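Local atomic coordinates of protein SSD1 (Saccharomyces cerevisiae S288C, PDB entry 7AM1), a protein that binds mRNA at regulatory elements in untranslated regions and represses translation, as a non-enzymatic member of the RNase II family implicated in G1 control. Residues I625-F628 with K629-P632; T601-A604 with D605-I608. All blocks are in the same frame, centred on the assembly; numbering follows the deposited sequence.

Interaction 1 of 2, residues I625-F628 with K629-P632; sequences ILLF and KTMP
Thr-630 returns to Leu-627 with two donors. Its backbone N lies 3.0 Å from Leu-627 O, standing above the carbonyl plane, while its hydroxyl OG1 donates a hydrogen bond to the same Leu-627 O at 2.7 Å, in the carbonyl plane and on a lone pair. A chi1 of 68° folds OG1 back between backbone N and carbonyl carbon, which brings the hydroxyl to that oxygen; CG2 lies beside the backbone N, 3.5 Å from Leu-626 O. With an alanine here, Leu-627 O is likely to lose its in-plane donor and keep only the N-H above the carbonyl plane. One residue earlier, Lys-629 N donates to Ile-625 O at 3.2 Å, with a weak second bond to Leu-626 O. The lysine chain runs extended past Ile-625, CE 4.0 Å from CG2 of that residue, and carries NZ to a salt bridge with Glu-756. Met-631 bends at its last torsion and sets CE 4.0 Å from Leu-627 CG; its backbone N reaches Phe-628 O weakly. The shift from an i+4 bond at Lys-629 to i+3 bonds beyond it is characteristic of a helix ending in a tightened last turn, here the C-terminal end of helix 617-629 in the RNB domain.

Interaction 2 of 2, residues T601-A604 with D605-I608; sequences TNTA and DELI
Thr-603 turns its hydroxyl toward the first turn of the helix that follows, and OG1 accepts the backbone N-H of Glu-606 at 3.2 Å in a nearly straight bond of 174°. The torsion behind this, chi1 61°, tucks OG1 between its own backbone N and carbonyl carbon, within reach of the Glu-606 N-H. The side chains of Thr-603 and Asp-605 run alongside each other in the same direction, with OG1 3.5 Å from Asp-605 CB. The Glu-606 side chain also passes the hydroxyl, CG 3.7 Å from Thr-603 OG1, before it bends at chi2 and leads the carboxylate away. This is an N-cap, the threonine standing right before helix 604-612 of the RNB domain. The Asp-605 carboxylate is divided between two partners, OD1 in a salt bridge with Lys-609 one turn on and OD2 hydrogen-bonded to Asn-512; a negative charge in the first turn probably also suits the positive end of the helix dipole.

On a different side of the turn, Leu-607 points toward the loop and its side chain crosses that of Thr-601 at a slant. Leu-607 CD1 comes 3.9 Å from Thr-601 CB, and Leu-607 CG sits 4.0 Å from Thr-601 CG2, so methyl and branch carbons make the contact while Thr-601 OG1 is hydrogen-bonded to Arg-589. Met-585, on helix 582-595, touches both side chains. Leu-607 N donates to Thr-603 O at 2.9 Å. One residue on, Ile-608 N donates to Ala-604 O, and the isoleucine lays CG1 just 3.2 Å from that same Ala-604 O, its side chain reaching on to Leu-522.

Interaction 2 comes first along the chain, at the start of helix 604-612, and interaction 1 follows at the end of helix 617-629, the next helix in sequence. Their centres lie about 14 Å apart, yet they meet directly: Leu-627 CD2 packs 3.7 Å from Leu-607 CD2, with Ile-608 close beside it. Both rest on helix 582-595, where Phe-588 touches Leu-626, Leu-627 and Leu-607, and both reach Tyr-650, through Met-631 on one side and Ala-604 and Leu-607 on the other. The start of one helix and the end of the next thus share one apolar core within the RNB domain, the part that places this pseudonuclease in the RNase II family.

Interaction 1 of 2, residues I625-F628 with K629-P632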
loop_
_atom_site.group_PDB
_atom_site.type_symbol
_atom_site.label_atom_id
_atom_site.label_comp_id
_atom_site.label_asym_id
_atom_site.label_seq_id
_atom_site.Cartn_x
_atom_site.Cartn_y
_atom_site.Cartn_z
ATOM N N ILE A 625 -8.461 5.587 7.650
ATOM C CA ILE A 625 -7.414 6.245 6.872
ATOM C C ILE A 625 -6.413 6.910 7.808
ATOM O O ILE A 625 -5.197 6.745 7.663
ATOM C CB ILE A 625 -8.024 7.255 5.878
ATOM C CG1 ILE A 625 -8.739 6.520 4.737
ATOM C CG2 ILE A 625 -6.939 8.176 5.318
ATOM C CD1 ILE A 625 -9.630 7.417 3.871
ATOM N N LEU A 626 -6.912 7.646 8.806
ATOM C CA LEU A 626 -6.024 8.303 9.761
ATOM C C LEU A 626 -5.158 7.291 10.503
ATOM O O LEU A 626 -3.954 7.507 10.687
ATOM C CB LEU A 626 -6.846 9.130 10.750
ATOM C CG LEU A 626 -7.657 10.284 10.151
ATOM C CD1 LEU A 626 -8.453 10.993 11.233
ATOM C CD2 LEU A 626 -6.763 11.263 9.420
ATOM N N LEU A 627 -5.756 6.182 10.944
ATOM C CA LEU A 627 -4.993 5.153 11.642
ATOM C C LEU A 627 -3.941 4.542 10.727
ATOM O O LEU A 627 -2.783 4.372 11.121
ATOM C CB LEU A 627 -5.944 4.080 12.169
ATOM C CG LEU A 627 -5.301 2.885 12.870
ATOM C CD1 LEU A 627 -4.476 3.348 14.055
ATOM C CD2 LEU A 627 -6.362 1.898 13.307
ATOM N N PHE A 628 -4.323 4.243 9.485
ATOM C CA PHE A 628 -3.419 3.611 8.530
ATOM C C PHE A 628 -2.145 4.424 8.338
ATOM O O PHE A 628 -1.064 3.851 8.145
ATOM C CB PHE A 628 -4.177 3.421 7.213
ATOM C CG PHE A 628 -3.336 2.937 6.076
ATOM C CD1 PHE A 628 -2.955 1.611 5.992
ATOM C CD2 PHE A 628 -2.960 3.802 5.063
ATOM C CE1 PHE A 628 -2.191 1.163 4.931
ATOM C CE2 PHE A 628 -2.195 3.359 4.002
ATOM C CZ PHE A 628 -1.813 2.037 3.937
ATOM N N LYS A 629 -2.245 5.754 8.426
ATOM C CA LYS A 629 -1.098 6.613 8.185
ATOM C C LYS A 629 -0.058 6.543 9.288
ATOM O O LYS A 629 1.094 6.923 9.056
ATOM C CB LYS A 629 -1.527 8.074 8.088
ATOM C CG LYS A 629 -2.409 8.423 6.946
ATOM C CD LYS A 629 -2.689 9.908 7.008
ATOM C CE LYS A 629 -3.651 10.335 5.942
ATOM N NZ LYS A 629 -3.511 11.781 5.706
ATOM N N THR A 630 -0.423 6.064 10.470
ATOM C CA THR A 630 0.506 6.062 11.588
ATOM C C THR A 630 1.410 4.840 11.608
ATOM O O THR A 630 2.275 4.745 12.485
ATOM C CB THR A 630 -0.261 6.149 12.911
ATOM O OG1 THR A 630 -0.990 4.934 13.125
ATOM C CG2 THR A 630 -1.222 7.329 12.895
ATOM N N MET A 631 1.248 3.916 10.663
ATOM C CA MET A 631 1.910 2.630 10.775
ATOM C C MET A 631 2.674 2.253 9.516
ATOM O O MET A 631 2.178 2.450 8.402
ATOM C CB MET A 631 0.890 1.529 11.072
ATOM C CG MET A 631 0.540 1.436 12.524
ATOM S SD MET A 631 -0.546 0.052 12.847
ATOM C CE MET A 631 -2.062 0.642 12.095
ATOM N N PRO A 632 3.871 1.697 9.664
ATOM C CA PRO A 632 4.545 1.083 8.522
ATOM C C PRO A 632 3.976 -0.308 8.283
ATOM O O PRO A 632 3.284 -0.884 9.124
ATOM C CB PRO A 632 6.005 1.024 8.971
ATOM C CG PRO A 632 5.893 0.765 10.450
ATOM C CD PRO A 632 4.653 1.530 10.906
#

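Interaction 2 of 2, residues T601-A604 with D605-I608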
loop_
_atom_site.group_PDB
_atom_site.type_symbol
_atom_site.label_atom_id
_atom_site.label_comp_id
_atom_site.label_asym_id
_atom_site.label_seq_id
_atom_site.Cartn_x
_atom_site.Cartn_y
_atom_site.Cartn_z
ATOM N N THR A 601 -7.414 3.871 23.013
ATOM C CA THR A 601 -6.450 3.619 21.948
ATOM C C THR A 601 -5.157 3.010 22.477
ATOM O O THR A 601 -4.172 2.932 21.733
ATOM C CB THR A 601 -6.128 4.914 21.186
ATOM O OG1 THR A 601 -5.511 5.859 22.071
ATOM C CG2 THR A 601 -7.391 5.526 20.598
ATOM N N ASN A 602 -5.137 2.566 23.737
ATOM C CA ASN A 602 -3.921 2.057 24.361
ATOM C C ASN A 602 -3.536 0.660 23.888
ATOM O O ASN A 602 -2.389 0.248 24.097
ATOM C CB ASN A 602 -4.087 2.049 25.884
ATOM N N THR A 603 -4.463 -0.082 23.280
ATOM C CA THR A 603 -4.177 -1.401 22.734
ATOM C C THR A 603 -4.861 -1.538 21.381
ATOM O O THR A 603 -5.903 -0.922 21.135
ATOM C CB THR A 603 -4.658 -2.540 23.649
ATOM O OG1 THR A 603 -6.079 -2.453 23.818
ATOM C CG2 THR A 603 -3.976 -2.475 25.008
ATOM N N ALA A 604 -4.267 -2.350 20.504
ATOM C CA ALA A 604 -4.931 -2.689 19.250
ATOM C C ALA A 604 -6.340 -3.195 19.514
ATOM O O ALA A 604 -7.282 -2.860 18.785
ATOM C CB ALA A 604 -4.124 -3.746 18.496
ATOM N N ASP A 605 -6.495 -3.996 20.569
ATOM C CA ASP A 605 -7.789 -4.537 20.965
ATOM C C ASP A 605 -8.852 -3.447 21.033
ATOM O O ASP A 605 -9.839 -3.474 20.290
ATOM C CB ASP A 605 -7.623 -5.246 22.318
ATOM C CG ASP A 605 -8.903 -5.876 22.823
ATOM O OD1 ASP A 605 -9.982 -5.288 22.623
ATOM O OD2 ASP A 605 -8.828 -6.956 23.445
ATOM N N GLU A 606 -8.674 -2.481 21.935
ATOM C CA GLU A 606 -9.712 -1.480 22.154
ATOM C C GLU A 606 -9.782 -0.475 21.011
ATOM O O GLU A 606 -10.866 0.028 20.698
ATOM C CB GLU A 606 -9.471 -0.765 23.482
ATOM C CG GLU A 606 -9.563 -1.691 24.690
ATOM C CD GLU A 606 -10.941 -2.312 24.844
ATOM O OE1 GLU A 606 -11.926 -1.703 24.377
ATOM O OE2 GLU A 606 -11.038 -3.416 25.417
ATOM N N LEU A 607 -8.649 -0.176 20.376
ATOM C CA LEU A 607 -8.645 0.791 19.284
ATOM C C LEU A 607 -9.468 0.279 18.107
ATOM O O LEU A 607 -10.344 0.984 17.589
ATOM C CB LEU A 607 -7.204 1.085 18.864
ATOM C CG LEU A 607 -6.964 2.400 18.119
ATOM C CD1 LEU A 607 -5.469 2.697 18.024
ATOM C CD2 LEU A 607 -7.599 2.351 16.742
ATOM N N ILE A 608 -9.209 -0.959 17.682
ATOM C CA ILE A 608 -9.926 -1.540 16.550
ATOM C C ILE A 608 -11.413 -1.658 16.867
ATOM O O ILE A 608 -12.269 -1.409 16.009
ATOM C CB ILE A 608 -9.324 -2.915 16.202
ATOM C CG1 ILE A 608 -7.917 -2.767 15.615
ATOM C CG2 ILE A 608 -10.242 -3.689 15.254
ATOM C CD1 ILE A 608 -7.818 -1.866 14.437
#